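Long-range contacts in glyoxylate-induced Protein (Pseudomonas aeruginosa, PDB 1SQ4), which is of unknown function but folds as a double beta-barrel cupin and may act as a ureidoglycine aminohydrolase: residues A[88-93]-A[140-145]; A[92-97]-A[110-115]; A[103-108]-A[124-129]; A[117-122]-A[155-160]. All blocks are in the same frame, centred on the assembly; numbering follows the deposited sequence.

Contact 1 (A[88-93]-A[140-145])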
loop_
_atom_site.group_PDB
_atom_site.type_symbol
_atom_site.label_atom_id
_atom_site.label_comp_id
_atom_site.label_asym_id
_atom_site.label_seq_id
_atom_site.Cartn_x
_atom_site.Cartn_y
_atom_site.Cartn_z
ATOM N N PRO A 88 3.567 27.496 -36.045
ATOM C CA PRO A 88 2.464 27.860 -36.929
ATOM C C PRO A 88 1.150 27.128 -36.658
ATOM O O PRO A 88 0.086 27.609 -37.046
ATOM C CB PRO A 88 3.026 27.546 -38.307
ATOM C CG PRO A 88 3.872 26.344 -38.033
ATOM C CD PRO A 88 4.609 26.765 -36.786
ATOM N N ASN A 89 1.214 25.972 -36.003
ATOM C CA ASN A 89 -0.001 25.217 -35.711
ATOM C C ASN A 89 -0.508 25.447 -34.296
ATOM O O ASN A 89 -1.573 24.960 -33.917
ATOM C CB ASN A 89 0.226 23.723 -35.913
ATOM C CG ASN A 89 0.555 23.379 -37.333
ATOM O OD1 ASN A 89 1.717 23.141 -37.674
ATOM N ND2 ASN A 89 -0.464 23.363 -38.186
ATOM N N ALA A 90 0.250 26.199 -33.514
ATOM C CA ALA A 90 -0.147 26.469 -32.147
ATOM C C ALA A 90 -1.275 27.493 -32.024
ATOM O O ALA A 90 -1.215 28.587 -32.590
ATOM C CB ALA A 90 1.060 26.940 -31.344
ATOM N N GLU A 91 -2.321 27.122 -31.296
ATOM C CA GLU A 91 -3.429 28.036 -31.052
ATOM C C GLU A 91 -3.222 28.423 -29.592
ATOM O O GLU A 91 -2.515 27.722 -28.867
ATOM C CB GLU A 91 -4.771 27.332 -31.255
ATOM C CG GLU A 91 -5.018 26.177 -30.313
ATOM C CD GLU A 91 -6.326 25.451 -30.600
ATOM O OE1 GLU A 91 -6.265 24.284 -31.039
ATOM O OE2 GLU A 91 -7.415 26.042 -30.383
ATOM N N ALA A 92 -3.813 29.529 -29.153
ATOM C CA ALA A 92 -3.625 29.949 -27.771
ATOM C C ALA A 92 -4.804 30.675 -27.123
ATOM O O ALA A 92 -5.790 31.039 -27.771
ATOM C CB ALA A 92 -2.374 30.831 -27.664
ATOM N N VAL A 93 -4.670 30.864 -25.818
ATOM C CA VAL A 93 -5.634 31.582 -25.019
ATOM C C VAL A 93 -4.811 32.339 -23.981
ATOM O O VAL A 93 -4.036 31.742 -23.225
ATOM C CB VAL A 93 -6.615 30.641 -24.302
ATOM C CG1 VAL A 93 -7.488 31.440 -23.354
ATOM C CG2 VAL A 93 -7.478 29.916 -25.318
ATOM N N TRP A 140 -0.805 31.465 -20.395
ATOM C CA TRP A 140 -0.719 31.214 -21.823
ATOM C C TRP A 140 -0.920 29.718 -22.062
ATOM O O TRP A 140 -0.052 28.896 -21.776
ATOM C CB TRP A 140 0.645 31.691 -22.331
ATOM C CG TRP A 140 0.886 31.588 -23.823
ATOM C CD1 TRP A 140 -0.011 31.227 -24.782
ATOM C CD2 TRP A 140 2.138 31.780 -24.500
ATOM N NE1 TRP A 140 0.607 31.168 -26.017
ATOM C CE2 TRP A 140 1.931 31.502 -25.867
ATOM C CE3 TRP A 140 3.428 32.154 -24.080
ATOM C CZ2 TRP A 140 2.947 31.583 -26.817
ATOM C CZ3 TRP A 140 4.444 32.234 -25.032
ATOM C CH2 TRP A 140 4.193 31.946 -26.381
ATOM N N ILE A 141 -2.084 29.369 -22.588
ATOM C CA ILE A 141 -2.407 27.985 -22.851
ATOM C C ILE A 141 -2.252 27.666 -24.340
ATOM O O ILE A 141 -2.876 28.305 -25.188
ATOM C CB ILE A 141 -3.831 27.711 -22.374
ATOM C CG1 ILE A 141 -3.938 28.070 -20.897
ATOM C CG2 ILE A 141 -4.178 26.266 -22.583
ATOM C CD1 ILE A 141 -5.342 28.119 -20.362
ATOM N N ARG A 142 -1.424 26.669 -24.650
ATOM C CA ARG A 142 -1.165 26.288 -26.039
ATOM C C ARG A 142 -1.600 24.890 -26.430
ATOM O O ARG A 142 -1.640 23.981 -25.600
ATOM C CB ARG A 142 0.333 26.428 -26.361
ATOM C CG ARG A 142 0.849 27.864 -26.310
ATOM C CD ARG A 142 2.369 27.950 -26.301
ATOM N NE ARG A 142 3.008 27.722 -27.600
ATOM C CZ ARG A 142 3.591 26.585 -27.961
ATOM N NH1 ARG A 142 3.611 25.555 -27.124
ATOM N NH2 ARG A 142 4.181 26.488 -29.145
ATOM N N LYS A 143 -1.913 24.727 -27.712
ATOM C CA LYS A 143 -2.316 23.438 -28.255
ATOM C C LYS A 143 -2.243 23.459 -29.764
ATOM O O LYS A 143 -2.497 24.481 -30.393
ATOM C CB LYS A 143 -3.750 23.087 -27.863
ATOM C CG LYS A 143 -4.295 21.817 -28.532
ATOM C CD LYS A 143 -5.806 21.752 -28.363
ATOM C CE LYS A 143 -6.450 20.456 -28.874
ATOM N NZ LYS A 143 -6.072 20.040 -30.249
ATOM N N HIS A 144 -1.892 22.330 -30.350
ATOM C CA HIS A 144 -1.856 22.274 -31.788
ATOM C C HIS A 144 -3.311 22.150 -32.219
ATOM O O HIS A 144 -4.034 21.237 -31.797
ATOM C CB HIS A 144 -1.038 21.072 -32.260
ATOM C CG HIS A 144 0.443 21.275 -32.163
ATOM N ND1 HIS A 144 1.332 20.220 -32.115
ATOM C CD2 HIS A 144 1.195 22.397 -32.138
ATOM C CE1 HIS A 144 2.565 20.686 -32.065
ATOM N NE2 HIS A 144 2.514 22.005 -32.078
ATOM N N TYR A 145 -3.738 23.098 -33.041
ATOM C CA TYR A 145 -5.099 23.128 -33.543
ATOM C C TYR A 145 -5.327 21.993 -34.521
ATOM O O TYR A 145 -4.451 21.659 -35.311
ATOM C CB TYR A 145 -5.368 24.471 -34.230
ATOM C CG TYR A 145 -6.757 24.570 -34.824
ATOM C CD1 TYR A 145 -6.960 24.453 -36.199
ATOM C CD2 TYR A 145 -7.885 24.732 -34.002
ATOM C CE1 TYR A 145 -8.239 24.489 -36.741
ATOM C CE2 TYR A 145 -9.172 24.768 -34.548
ATOM C CZ TYR A 145 -9.331 24.641 -35.918
ATOM O OH TYR A 145 -10.579 24.628 -36.470
#
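Glu-91 and Lys-143 form the hydrogen-bonded antiparallel pair at the middle of this contact. Glu-91 N gives an almost straight bond (173°) to Lys-143 O at 2.8 Å, and the return bond, from Lys-143 N to Glu-91 O, is longer at 3.3 Å. Toward one end Ile-141 N donates to Val-93 O, and past the last strand residue Tyr-145 N reaches Asn-89 O at 3.0 Å.

On one side of the sheet two alanines fit against large flat groups. Ala-92 CB sits in plane at the pyrrole edge of Trp-140, 3.4 Å from NE1, where a methyl abuts the indole without covering its face; Arg-142 CD occupies one face. Ala-90 CB comes near Arg-142 NH2, whose salt bridge goes to Glu-85. His-144, on the same side, donates from ND1 to Thr-273 O of the second subunit.

The other side, with Val-93 and Ile-141, packs on strands 191-198 and 258-265. Here Glu-91 has CG between its backbone N and carbonyl carbon (chi1 62°), and its side chain crosses Tyr-145 nearly at a right angle, CD lying in plane at the ring edge, 3.8 Å from CD2. Glu-91 OE1 is 4.3 Å from Lys-143 NZ, beyond a salt bridge. That ammonium binds His-144 O and pairs with Asp-190, whose carboxylate also lies near Glu-91; if both acids are ionised, the ammonium's positive charge would plausibly ease their repulsion.

Contact 2 (A[92-97]-A[110-115])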
loop_
_atom_site.group_PDB
_atom_site.type_symbol
_atom_site.label_atom_id
_atom_site.label_comp_id
_atom_site.label_asym_id
_atom_site.label_seq_id
_atom_site.Cartn_x
_atom_site.Cartn_y
_atom_site.Cartn_z
ATOM N N ALA A 92 -3.813 29.529 -29.153
ATOM C CA ALA A 92 -3.625 29.949 -27.771
ATOM C C ALA A 92 -4.804 30.675 -27.123
ATOM O O ALA A 92 -5.790 31.039 -27.771
ATOM C CB ALA A 92 -2.374 30.831 -27.664
ATOM N N VAL A 93 -4.670 30.864 -25.818
ATOM C CA VAL A 93 -5.634 31.582 -25.019
ATOM C C VAL A 93 -4.811 32.339 -23.981
ATOM O O VAL A 93 -4.036 31.742 -23.225
ATOM C CB VAL A 93 -6.615 30.641 -24.302
ATOM C CG1 VAL A 93 -7.488 31.440 -23.354
ATOM C CG2 VAL A 93 -7.478 29.916 -25.318
ATOM N N LEU A 94 -4.955 33.657 -23.971
ATOM C CA LEU A 94 -4.238 34.500 -23.024
ATOM C C LEU A 94 -5.227 34.957 -21.969
ATOM O O LEU A 94 -6.331 35.413 -22.284
ATOM C CB LEU A 94 -3.627 35.713 -23.741
ATOM C CG LEU A 94 -2.139 35.723 -24.126
ATOM C CD1 LEU A 94 -1.721 34.419 -24.762
ATOM C CD2 LEU A 94 -1.884 36.882 -25.070
ATOM N N PHE A 95 -4.830 34.828 -20.712
ATOM C CA PHE A 95 -5.688 35.217 -19.612
ATOM C C PHE A 95 -4.897 35.984 -18.572
ATOM O O PHE A 95 -4.182 35.388 -17.762
ATOM C CB PHE A 95 -6.295 33.977 -18.965
ATOM C CG PHE A 95 -7.224 34.287 -17.841
ATOM C CD1 PHE A 95 -8.440 34.910 -18.090
ATOM C CD2 PHE A 95 -6.866 34.001 -16.528
ATOM C CE1 PHE A 95 -9.285 35.238 -17.048
ATOM C CE2 PHE A 95 -7.712 34.327 -15.477
ATOM C CZ PHE A 95 -8.922 34.951 -15.733
ATOM N N VAL A 96 -5.038 37.302 -18.568
ATOM C CA VAL A 96 -4.292 38.110 -17.618
ATOM C C VAL A 96 -4.876 38.066 -16.212
ATOM O O VAL A 96 -6.080 38.219 -16.020
ATOM C CB VAL A 96 -4.196 39.561 -18.107
ATOM C CG1 VAL A 96 -5.568 40.060 -18.436
ATOM C CG2 VAL A 96 -3.540 40.432 -17.045
ATOM N N VAL A 97 -4.001 37.850 -15.233
ATOM C CA VAL A 97 -4.421 37.777 -13.842
ATOM C C VAL A 97 -3.931 38.951 -13.002
ATOM O O VAL A 97 -4.456 39.206 -11.920
ATOM C CB VAL A 97 -3.950 36.468 -13.177
ATOM C CG1 VAL A 97 -4.646 35.290 -13.816
ATOM C CG2 VAL A 97 -2.448 36.330 -13.301
ATOM N N HIS A 110 -5.281 45.686 -28.225
ATOM C CA HIS A 110 -6.196 45.571 -27.094
ATOM C C HIS A 110 -5.502 45.831 -25.776
ATOM O O HIS A 110 -4.420 45.313 -25.523
ATOM C CB HIS A 110 -6.815 44.179 -27.021
ATOM C CG HIS A 110 -7.503 43.756 -28.274
ATOM N ND1 HIS A 110 -6.822 43.236 -29.353
ATOM C CD2 HIS A 110 -8.808 43.792 -28.632
ATOM C CE1 HIS A 110 -7.677 42.970 -30.322
ATOM N NE2 HIS A 110 -8.890 43.300 -29.910
ATOM N N ALA A 111 -6.135 46.631 -24.934
ATOM C CA ALA A 111 -5.586 46.919 -23.625
ATOM C C ALA A 111 -6.280 45.937 -22.697
ATOM O O ALA A 111 -7.439 46.139 -22.320
ATOM C CB ALA A 111 -5.898 48.348 -23.218
HETATM N N MSE A 112 -5.576 44.865 -22.347
HETATM C CA MSE A 112 -6.137 43.834 -21.481
HETATM C C MSE A 112 -5.889 44.089 -19.999
HETATM O O MSE A 112 -4.751 44.257 -19.570
HETATM C CB MSE A 112 -5.559 42.467 -21.853
HETATM C CG MSE A 112 -5.556 42.182 -23.333
HETATM SE SE MSE A 112 -5.374 40.304 -23.746
HETATM C CE MSE A 112 -3.457 40.194 -23.798
ATOM N N GLN A 113 -6.963 44.112 -19.221
ATOM C CA GLN A 113 -6.872 44.323 -17.780
ATOM C C GLN A 113 -7.007 42.963 -17.114
ATOM O O GLN A 113 -7.409 41.992 -17.752
ATOM C CB GLN A 113 -8.005 45.222 -17.311
ATOM C CG GLN A 113 -8.026 46.588 -17.969
ATOM C CD GLN A 113 -6.779 47.381 -17.659
ATOM O OE1 GLN A 113 -6.351 47.460 -16.495
ATOM N NE2 GLN A 113 -6.188 47.990 -18.690
ATOM N N PRO A 114 -6.662 42.863 -15.824
ATOM C CA PRO A 114 -6.804 41.547 -15.195
ATOM C C PRO A 114 -8.230 41.058 -15.440
ATOM O O PRO A 114 -9.200 41.798 -15.235
ATOM C CB PRO A 114 -6.508 41.839 -13.729
ATOM C CG PRO A 114 -5.464 42.915 -13.833
ATOM C CD PRO A 114 -6.068 43.829 -14.887
ATOM N N GLY A 115 -8.337 39.819 -15.907
ATOM C CA GLY A 115 -9.626 39.238 -16.225
ATOM C C GLY A 115 -9.737 39.130 -17.736
ATOM O O GLY A 115 -10.592 38.418 -18.264
#
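Val-96 O accepts a nearly straight hydrogen bond (171°) from Gly-115 N at 2.8 Å, the polar link between the two segments. Around it lie van der Waals contacts, some of carbon on carbonyl oxygen: Val-96 CG2 makes an apolar contact 3.9 Å from Pro-114 CA, Pro-114 CB rests 3.8 Å from Val-97 O, and Phe-95 brings ring atom CE1 to 3.6 Å from Gly-115 O. Farther down the strand the contact is again apolar, Leu-94 CD2 meeting Met-112 CE (a selenomethionine in the crystal) at 3.9 Å, the two side chains crossing at about a right angle. The bend at chi3 (-89°) sets this terminal methyl, and a long unbranched chain suits the span between the diverging backbones.

They diverge because they belong to different sheets of the cupin barrel: strand 90-98 lies in the six-stranded sheet and strand 109-112 at the margin of the four-stranded one, while 113-115 carries the chain from one to the other. Gly-115 makes this passage at positive phi (109°), where a CB would be jammed against Pro-114 O. Outside the pair, Pro-114 O is held by Asn-160 ND2, and Val-96 bonds through its backbone to Gly-116. Ala-118 touches both Leu-94 and Met-112 from the neighbouring strand 116-120, and Leu-94 also touches Phe-138 and Trp-140 of strand 136-144.

Contact 3 (A[103-108]-A[124-129])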
loop_
_atom_site.group_PDB
_atom_site.type_symbol
_atom_site.label_atom_id
_atom_site.label_comp_id
_atom_site.label_asym_id
_atom_site.label_seq_id
_atom_site.Cartn_x
_atom_site.Cartn_y
_atom_site.Cartn_z
ATOM N N LEU A 103 -2.013 43.656 -26.164
ATOM C CA LEU A 103 -2.010 42.648 -27.225
ATOM C C LEU A 103 -2.398 43.227 -28.576
ATOM O O LEU A 103 -3.412 43.909 -28.708
ATOM C CB LEU A 103 -2.988 41.511 -26.895
ATOM C CG LEU A 103 -3.257 40.484 -28.006
ATOM C CD1 LEU A 103 -2.003 39.684 -28.256
ATOM C CD2 LEU A 103 -4.395 39.568 -27.622
ATOM N N THR A 104 -1.584 42.942 -29.582
ATOM C CA THR A 104 -1.871 43.396 -30.930
ATOM C C THR A 104 -2.251 42.121 -31.670
ATOM O O THR A 104 -1.393 41.313 -32.032
ATOM C CB THR A 104 -0.639 44.054 -31.568
ATOM O OG1 THR A 104 -0.277 45.208 -30.807
ATOM C CG2 THR A 104 -0.931 44.474 -32.984
ATOM N N LEU A 105 -3.549 41.930 -31.867
ATOM C CA LEU A 105 -4.038 40.739 -32.526
ATOM C C LEU A 105 -4.884 41.088 -33.730
ATOM O O LEU A 105 -5.842 41.853 -33.627
ATOM C CB LEU A 105 -4.856 39.909 -31.537
ATOM C CG LEU A 105 -5.366 38.559 -32.035
ATOM C CD1 LEU A 105 -4.184 37.690 -32.366
ATOM C CD2 LEU A 105 -6.243 37.894 -30.982
ATOM N N GLN A 106 -4.526 40.522 -34.878
ATOM C CA GLN A 106 -5.272 40.775 -36.100
ATOM C C GLN A 106 -5.371 42.265 -36.369
ATOM O O GLN A 106 -6.466 42.808 -36.537
ATOM C CB GLN A 106 -6.686 40.190 -35.984
ATOM C CG GLN A 106 -6.979 39.113 -37.015
ATOM C CD GLN A 106 -6.080 37.893 -36.842
ATOM O OE1 GLN A 106 -4.853 38.012 -36.735
ATOM N NE2 GLN A 106 -6.690 36.711 -36.833
ATOM N N GLY A 107 -4.218 42.921 -36.400
ATOM C CA GLY A 107 -4.179 44.348 -36.649
ATOM C C GLY A 107 -5.118 45.144 -35.766
ATOM O O GLY A 107 -5.718 46.121 -36.218
ATOM N N GLN A 108 -5.242 44.722 -34.510
ATOM C CA GLN A 108 -6.101 45.392 -33.540
ATOM C C GLN A 108 -5.416 45.367 -32.181
ATOM O O GLN A 108 -5.145 44.295 -31.648
ATOM C CB GLN A 108 -7.449 44.676 -33.446
ATOM C CG GLN A 108 -8.418 45.325 -32.462
ATOM C CD GLN A 108 -9.328 46.344 -33.121
ATOM O OE1 GLN A 108 -8.901 47.096 -33.994
ATOM N NE2 GLN A 108 -10.587 46.382 -32.696
ATOM N N ALA A 124 -1.945 32.719 -36.392
ATOM C CA ALA A 124 -2.311 34.128 -36.340
ATOM C C ALA A 124 -1.175 35.020 -35.857
ATOM O O ALA A 124 -0.492 34.708 -34.880
ATOM C CB ALA A 124 -3.540 34.317 -35.460
ATOM N N ASP A 125 -0.968 36.137 -36.545
ATOM C CA ASP A 125 0.084 37.061 -36.147
ATOM C C ASP A 125 -0.395 37.936 -35.006
ATOM O O ASP A 125 -1.524 38.429 -35.010
ATOM C CB ASP A 125 0.509 37.958 -37.305
ATOM C CG ASP A 125 1.084 37.180 -38.456
ATOM O OD1 ASP A 125 1.916 36.270 -38.209
ATOM O OD2 ASP A 125 0.715 37.489 -39.613
ATOM N N TYR A 126 0.478 38.133 -34.033
ATOM C CA TYR A 126 0.138 38.954 -32.893
ATOM C C TYR A 126 1.393 39.270 -32.129
ATOM O O TYR A 126 2.469 38.776 -32.455
ATOM C CB TYR A 126 -0.823 38.210 -31.971
ATOM C CG TYR A 126 -0.193 37.128 -31.109
ATOM C CD1 TYR A 126 0.068 35.854 -31.621
ATOM C CD2 TYR A 126 0.083 37.363 -29.761
ATOM C CE1 TYR A 126 0.577 34.831 -30.806
ATOM C CE2 TYR A 126 0.594 36.354 -28.938
ATOM C CZ TYR A 126 0.832 35.091 -29.469
ATOM O OH TYR A 126 1.305 34.095 -28.645
ATOM N N LYS A 127 1.259 40.101 -31.109
ATOM C CA LYS A 127 2.403 40.413 -30.283
ATOM C C LYS A 127 1.940 40.991 -28.974
ATOM O O LYS A 127 0.854 41.551 -28.899
ATOM C CB LYS A 127 3.380 41.329 -31.025
ATOM C CG LYS A 127 2.772 42.483 -31.785
ATOM C CD LYS A 127 3.807 43.071 -32.716
ATOM C CE LYS A 127 3.265 44.282 -33.434
ATOM N NZ LYS A 127 4.326 44.972 -34.232
ATOM N N VAL A 128 2.747 40.803 -27.934
ATOM C CA VAL A 128 2.395 41.270 -26.597
ATOM C C VAL A 128 3.436 42.196 -25.998
ATOM O O VAL A 128 4.639 41.992 -26.150
ATOM C CB VAL A 128 2.196 40.076 -25.610
ATOM C CG1 VAL A 128 1.121 39.150 -26.117
ATOM C CG2 VAL A 128 3.487 39.318 -25.442
ATOM N N ARG A 129 2.980 43.211 -25.292
ATOM C CA ARG A 129 3.926 44.128 -24.708
ATOM C C ARG A 129 3.362 44.694 -23.414
ATOM O O ARG A 129 2.142 44.829 -23.260
ATOM C CB ARG A 129 4.238 45.239 -25.725
ATOM C CG ARG A 129 5.260 46.270 -25.278
ATOM C CD ARG A 129 6.636 45.665 -25.061
ATOM N NE ARG A 129 7.221 45.133 -26.290
ATOM C CZ ARG A 129 8.365 44.458 -26.333
ATOM N NH1 ARG A 129 8.827 44.005 -27.488
ATOM N NH2 ARG A 129 9.045 44.224 -25.220
#
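Leu-103 and Leu-105 close on Tyr-126 from the adjacent strand, and with Val-128 they form the densely packed side of this antiparallel pairing. Leu-103 CG is anti to the backbone N (chi1 171°), and beyond it CD1 reaches both Tyr-126 CD2, at 3.5 Å, and Val-128 CG1, at 3.8 Å. Leu-105 CD1 meets Tyr-126 at CB instead, 3.4 Å away. Branched leucines suit this face, which looks into the cupin barrel toward Ala-118 and Ile-120, with Met-112 of the adjoining strand beside Leu-103.

Between the two sides runs the backbone pair of Thr-104 and Lys-127: Thr-104 N donates to Lys-127 O at 2.9 Å, and Lys-127 N returns a more bent bond (138°) to Thr-104 O at 3.1 Å.

The outward side is thinner. Thr-104 CB touches Lys-127 CG at 3.8 Å, a beta-branched residue against the aliphatic root of an extended lysine. Near the end of the pairing Gln-106 OE1 only approaches Ala-124 CB, at 4.1 Å. Gln-106 and Gly-107, both at positive phi, make the two-residue turn of the hairpin leading to strand 109-112, and glycine adopts such angles readily. The chemistry is thus that of an amphipathic sheet: hydrocarbon seals the barrel side, while polar and charged groups face solvent.

Contact 4 (A[117-122]-A[155-160])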
loop_
_atom_site.group_PDB
_atom_site.type_symbol
_atom_site.label_atom_id
_atom_site.label_comp_id
_atom_site.label_asym_id
_atom_site.label_seq_id
_atom_site.Cartn_x
_atom_site.Cartn_y
_atom_site.Cartn_z
ATOM N N TYR A 117 -9.482 38.099 -21.438
ATOM C CA TYR A 117 -9.388 36.803 -22.116
ATOM C C TYR A 117 -9.166 36.999 -23.615
ATOM O O TYR A 117 -9.881 37.750 -24.265
ATOM C CB TYR A 117 -10.688 36.027 -21.871
ATOM C CG TYR A 117 -10.730 34.575 -22.320
ATOM C CD1 TYR A 117 -10.626 33.537 -21.394
ATOM C CD2 TYR A 117 -10.997 34.245 -23.644
ATOM C CE1 TYR A 117 -10.807 32.207 -21.767
ATOM C CE2 TYR A 117 -11.179 32.922 -24.031
ATOM C CZ TYR A 117 -11.088 31.904 -23.086
ATOM O OH TYR A 117 -11.321 30.600 -23.473
ATOM N N ALA A 118 -8.179 36.310 -24.167
ATOM C CA ALA A 118 -7.890 36.446 -25.584
ATOM C C ALA A 118 -7.641 35.100 -26.254
ATOM O O ALA A 118 -6.904 34.267 -25.731
ATOM C CB ALA A 118 -6.684 37.363 -25.777
ATOM N N PHE A 119 -8.280 34.888 -27.402
ATOM C CA PHE A 119 -8.121 33.654 -28.163
ATOM C C PHE A 119 -7.385 33.965 -29.455
ATOM O O PHE A 119 -7.810 34.802 -30.258
ATOM C CB PHE A 119 -9.474 33.017 -28.487
ATOM C CG PHE A 119 -9.368 31.808 -29.377
ATOM C CD1 PHE A 119 -9.649 31.902 -30.736
ATOM C CD2 PHE A 119 -8.908 30.592 -28.872
ATOM C CE1 PHE A 119 -9.464 30.811 -31.577
ATOM C CE2 PHE A 119 -8.720 29.500 -29.706
ATOM C CZ PHE A 119 -8.999 29.611 -31.060
ATOM N N ILE A 120 -6.274 33.276 -29.651
ATOM C CA ILE A 120 -5.453 33.492 -30.816
ATOM C C ILE A 120 -5.516 32.241 -31.647
ATOM O O ILE A 120 -5.188 31.173 -31.167
ATOM C CB ILE A 120 -4.018 33.744 -30.382
ATOM C CG1 ILE A 120 -3.995 34.885 -29.370
ATOM C CG2 ILE A 120 -3.147 34.063 -31.564
ATOM C CD1 ILE A 120 -2.614 35.180 -28.863
ATOM N N PRO A 121 -6.000 32.349 -32.893
ATOM C CA PRO A 121 -6.106 31.198 -33.801
ATOM C C PRO A 121 -4.743 30.774 -34.345
ATOM O O PRO A 121 -3.817 31.578 -34.425
ATOM C CB PRO A 121 -7.061 31.696 -34.889
ATOM C CG PRO A 121 -6.836 33.171 -34.888
ATOM C CD PRO A 121 -6.762 33.493 -33.415
ATOM N N PRO A 122 -4.613 29.505 -34.744
ATOM C CA PRO A 122 -3.350 28.983 -35.268
ATOM C C PRO A 122 -2.760 29.778 -36.417
ATOM O O PRO A 122 -3.461 30.135 -37.358
ATOM C CB PRO A 122 -3.705 27.554 -35.653
ATOM C CG PRO A 122 -5.128 27.667 -36.057
ATOM C CD PRO A 122 -5.723 28.583 -35.026
ATOM N N GLU A 155 -12.170 32.234 -35.374
ATOM C CA GLU A 155 -11.754 33.633 -35.435
ATOM C C GLU A 155 -11.385 34.137 -34.055
ATOM O O GLU A 155 -11.993 33.747 -33.063
ATOM C CB GLU A 155 -12.866 34.495 -36.041
ATOM C CG GLU A 155 -12.874 34.487 -37.574
ATOM C CD GLU A 155 -14.224 34.866 -38.160
ATOM O OE1 GLU A 155 -15.248 34.267 -37.745
ATOM O OE2 GLU A 155 -14.266 35.750 -39.049
ATOM N N ALA A 156 -10.367 34.989 -34.008
ATOM C CA ALA A 156 -9.887 35.566 -32.765
ATOM C C ALA A 156 -10.934 36.457 -32.136
ATOM O O ALA A 156 -11.952 36.773 -32.744
ATOM C CB ALA A 156 -8.637 36.372 -33.015
ATOM N N PHE A 157 -10.677 36.849 -30.898
ATOM C CA PHE A 157 -11.565 37.729 -30.176
ATOM C C PHE A 157 -10.958 37.996 -28.809
ATOM O O PHE A 157 -10.140 37.217 -28.318
ATOM C CB PHE A 157 -12.967 37.112 -30.082
ATOM C CG PHE A 157 -13.021 35.805 -29.358
ATOM C CD1 PHE A 157 -13.078 35.777 -27.974
ATOM C CD2 PHE A 157 -12.998 34.603 -30.056
ATOM C CE1 PHE A 157 -13.119 34.579 -27.290
ATOM C CE2 PHE A 157 -13.038 33.389 -29.381
ATOM C CZ PHE A 157 -13.095 33.381 -27.994
ATOM N N VAL A 158 -11.326 39.133 -28.230
ATOM C CA VAL A 158 -10.830 39.555 -26.926
ATOM C C VAL A 158 -12.028 40.025 -26.107
ATOM O O VAL A 158 -12.992 40.577 -26.651
ATOM C CB VAL A 158 -9.824 40.716 -27.061
ATOM C CG1 VAL A 158 -9.250 41.087 -25.698
ATOM C CG2 VAL A 158 -8.712 40.328 -28.020
ATOM N N THR A 159 -11.957 39.805 -24.797
ATOM C CA THR A 159 -13.036 40.172 -23.905
ATOM C C THR A 159 -12.553 39.984 -22.470
ATOM O O THR A 159 -11.373 39.714 -22.250
ATOM C CB THR A 159 -14.275 39.284 -24.183
ATOM O OG1 THR A 159 -15.354 39.649 -23.311
ATOM C CG2 THR A 159 -13.927 37.815 -23.986
ATOM N N ASN A 160 -13.453 40.141 -21.502
ATOM C CA ASN A 160 -13.100 39.971 -20.098
ATOM C C ASN A 160 -14.180 39.112 -19.431
ATOM O O ASN A 160 -15.373 39.352 -19.595
ATOM C CB ASN A 160 -12.959 41.346 -19.417
ATOM C CG ASN A 160 -12.364 41.257 -18.011
ATOM O OD1 ASN A 160 -12.965 40.672 -17.111
ATOM N ND2 ASN A 160 -11.175 41.839 -17.824
#
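Tyr-117 and Phe-119 pair with Thr-159 and Phe-157 in antiparallel register, the strand axes 4.9 Å apart at closest and 164° between their directions. Strand 157-160 is the outermost strand, within this chain, of the six-stranded sheet of the first cupin barrel. Tyr-117 N donates to Thr-159 O, Thr-159 N donates back to Tyr-117 O at 3.0 Å, and Phe-119 N reaches Phe-157 O at 3.1 Å in a nearly straight bond.

The aromatic residues share one face of the sheet, turned toward the second cupin domain. Phe-157 has CG between its backbone N and carbonyl carbon (chi1 61°), and its ring comes across the neighbouring strand. One face of that ring receives Phe-119 CB in a CH-pi contact, 3.9 Å from the centroid. The two phenyl rings are near parallel (21°) but slid apart, with centroids 5.7 Å from each other, so they barely overlap. Tyr-117 CE2 comes within 4.1 Å of Phe-157 CE1. Flat side chains suit this layer because they can pack on both the strand beside them and the domain beyond: Tyr-117 stacks on Phe-181 and sends its OH to Val-193 O, and Phe-119 meets His-189 edge-to-face.

On the opposite face the residues are small or beta-branched. Ala-118 CB lies 4.2 Å from Val-158 CG2, and Ala-118 also touches Leu-103 and Met-112 in the barrel. Past the paired residues, Ala-156 CB settles against the ring of Pro-121, 3.5 Å from CD.

How the contacts relate
Contacts 1 and 4 lie within the six-stranded sheet, and contact 2 ties it to the four-stranded one. Contacts 1 and 2 share Ala-92 and Val-93 of strand 90-98, which pairs with strand 136-144 on one side and, through Ala-92 N to Ile-120 O, with contact 4 on the other. Contact 3 belongs to the four-stranded sheet, which also holds strand 109-112 of contact 2, and packs against the six-stranded one, where Tyr-126 meets Trp-140 and Ile-120. Contacts 1 and 2 are buried; 3 and 4 are partly buried, contact 3 lying farthest from the chain centre. Chemistry follows place: charges and a subunit neighbour at contact 1, aliphatic sheet-to-sheet packing at contact 2, an amphipathic strand pair at contact 3, aromatics at contact 4.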